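Local coordinates for protein LytB (Plasmodium falciparum, PDB 4N7B) that reduces (E)-4-hydroxy-3-methylbut-2-enyl diphosphate to isopentenyl and dimethylallyl diphosphate with an iron-sulfur cluster, the last step of the MEP isoprenoid pathway, at residues Y333-I338 and P354-I359. Residues are numbered along the deposited sequence; the frame is centred on the assembly and turned at random.
Sequences YDIILI and PHCTHI
Strands 334-338 and 357-359 run parallel, their axes 23° apart. Three backbone hydrogen bonds join them. Ile335 N donates to Cys356 O at 2.8 Å, and Ile335 O receives His358 N at 2.8 Å. Leu337 N reaches His358 O at 2.9 Å, from above the carbonyl plane. Leu337 O takes a CA-H...O contact from Ile359 CA, and Leu337 bonds through its backbone to Val360.

Ile336 and His358 point to one face of the sheet. The side chain of His358 adds a polar link. Its CB lies near Ile335 O. CG stands anti to the carbonyl carbon (chi1 -48°), and the ring reaches back toward Asp334. The ring edge faces Ile335 O, with CD2 3.6 Å from Ile335 O. At the tip, NE2 donates to Asp334 OD2 at 2.8 Å. OD2 lies close to the ring plane. The carboxylate and ring planes are 33° apart, and NE2 meets OD2 from above the carboxylate plane. The charge of Asp334 would probably favour a proton on NE2. Phe371 packs edge-to-face with the same ring.

Ile335, Thr357, Leu337 and Ile359 point to the opposite face. Thr357 CG2, anti to its backbone N, touches Leu337 CB at 3.9 Å. Thr357 OG1 rests against Ile335 CB and CG2, while its hydrogen bond goes to Ala353 O. Helix 344-350 packs here through Val346, Thr349 and Tyr350.

Strand 377-381 pairs with the other edge of 334-338, and 357-360 is an outermost strand of this parallel sheet. Strand, helix 344-350 and strand form a classic beta-alpha-beta unit, and its helix carries Glu345, the probable proton donor.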
# COMPACT_ATOMS: atom_id res chain seq x y z
N TYR A 333 -1.00 11.27 -24.89
CA TYR A 333 -2.07 10.40 -24.47
C TYR A 333 -2.86 11.11 -23.39
O TYR A 333 -2.30 11.89 -22.63
CB TYR A 333 -1.52 9.13 -23.82
CG TYR A 333 -1.03 8.05 -24.76
CD1 TYR A 333 0.13 8.21 -25.51
CD2 TYR A 333 -1.69 6.83 -24.84
CE1 TYR A 333 0.59 7.21 -26.32
CE2 TYR A 333 -1.24 5.82 -25.66
CZ TYR A 333 -0.09 6.01 -26.39
OH TYR A 333 0.35 4.99 -27.22
N ASP A 334 -4.14 10.84 -23.30
CA ASP A 334 -4.86 11.21 -22.10
C ASP A 334 -4.77 9.99 -21.22
O ASP A 334 -4.68 8.88 -21.71
CB ASP A 334 -6.30 11.59 -22.38
CG ASP A 334 -6.50 13.10 -22.44
OD1 ASP A 334 -5.64 13.78 -23.03
OD2 ASP A 334 -7.51 13.59 -21.88
N ILE A 335 -4.79 10.20 -19.91
CA ILE A 335 -4.53 9.11 -18.99
C ILE A 335 -5.71 8.83 -18.09
O ILE A 335 -6.25 9.75 -17.47
CB ILE A 335 -3.31 9.42 -18.12
CG1 ILE A 335 -2.03 9.07 -18.89
CG2 ILE A 335 -3.35 8.59 -16.85
CD1 ILE A 335 -1.22 10.25 -19.24
N ILE A 336 -6.12 7.57 -18.03
CA ILE A 336 -7.19 7.17 -17.12
C ILE A 336 -6.57 6.51 -15.90
O ILE A 336 -5.85 5.54 -16.03
CB ILE A 336 -8.19 6.20 -17.75
CG1 ILE A 336 -9.23 6.94 -18.59
CG2 ILE A 336 -8.99 5.51 -16.68
CD1 ILE A 336 -8.71 7.58 -19.81
N LEU A 337 -6.86 7.06 -14.73
CA LEU A 337 -6.27 6.58 -13.49
C LEU A 337 -7.35 5.90 -12.66
O LEU A 337 -8.21 6.57 -12.11
CB LEU A 337 -5.70 7.75 -12.71
CG LEU A 337 -5.20 7.48 -11.28
CD1 LEU A 337 -4.34 6.24 -11.23
CD2 LEU A 337 -4.42 8.68 -10.78
N ILE A 338 -7.32 4.57 -12.60
CA ILE A 338 -8.30 3.83 -11.80
C ILE A 338 -7.84 3.77 -10.34
O ILE A 338 -6.80 3.21 -10.03
CB ILE A 338 -8.44 2.39 -12.30
CG1 ILE A 338 -8.68 2.38 -13.81
CG2 ILE A 338 -9.56 1.69 -11.58
CD1 ILE A 338 -8.83 1.00 -14.41
N PRO A 354 -1.96 16.47 -14.37
CA PRO A 354 -3.32 16.78 -13.89
C PRO A 354 -4.29 17.22 -15.00
O PRO A 354 -5.48 16.93 -14.93
CB PRO A 354 -3.09 17.92 -12.89
CG PRO A 354 -1.80 18.56 -13.33
CD PRO A 354 -0.97 17.46 -13.91
N HIS A 355 -3.79 17.91 -16.02
CA HIS A 355 -4.66 18.49 -17.03
C HIS A 355 -5.06 17.48 -18.10
O HIS A 355 -5.94 17.75 -18.90
CB HIS A 355 -4.00 19.71 -17.68
CG HIS A 355 -3.71 20.81 -16.72
ND1 HIS A 355 -4.47 21.05 -15.59
CD2 HIS A 355 -2.72 21.74 -16.70
CE1 HIS A 355 -3.97 22.07 -14.92
NE2 HIS A 355 -2.91 22.51 -15.57
N CYS A 356 -4.41 16.31 -18.11
CA CYS A 356 -4.76 15.29 -19.10
C CYS A 356 -5.04 13.94 -18.43
O CYS A 356 -5.06 12.91 -19.09
CB CYS A 356 -3.66 15.17 -20.16
SG CYS A 356 -2.12 14.53 -19.51
N THR A 357 -5.28 13.95 -17.12
CA THR A 357 -5.62 12.73 -16.41
C THR A 357 -7.08 12.74 -15.93
O THR A 357 -7.64 13.80 -15.63
CB THR A 357 -4.68 12.47 -15.21
OG1 THR A 357 -3.33 12.33 -15.67
CG2 THR A 357 -5.08 11.20 -14.47
N HIS A 358 -7.68 11.56 -15.90
CA HIS A 358 -9.06 11.40 -15.47
C HIS A 358 -9.18 10.24 -14.52
O HIS A 358 -8.89 9.10 -14.87
CB HIS A 358 -9.94 11.14 -16.69
CG HIS A 358 -9.68 12.09 -17.81
ND1 HIS A 358 -10.57 13.09 -18.16
CD2 HIS A 358 -8.62 12.22 -18.64
CE1 HIS A 358 -10.07 13.78 -19.17
NE2 HIS A 358 -8.89 13.28 -19.48
N ILE A 359 -9.59 10.51 -13.29
CA ILE A 359 -9.67 9.46 -12.31
C ILE A 359 -10.99 8.71 -12.41
O ILE A 359 -12.04 9.32 -12.45
CB ILE A 359 -9.56 10.02 -10.89
CG1 ILE A 359 -8.21 10.71 -10.73
CG2 ILE A 359 -9.72 8.90 -9.87
CD1 ILE A 359 -8.03 11.41 -9.40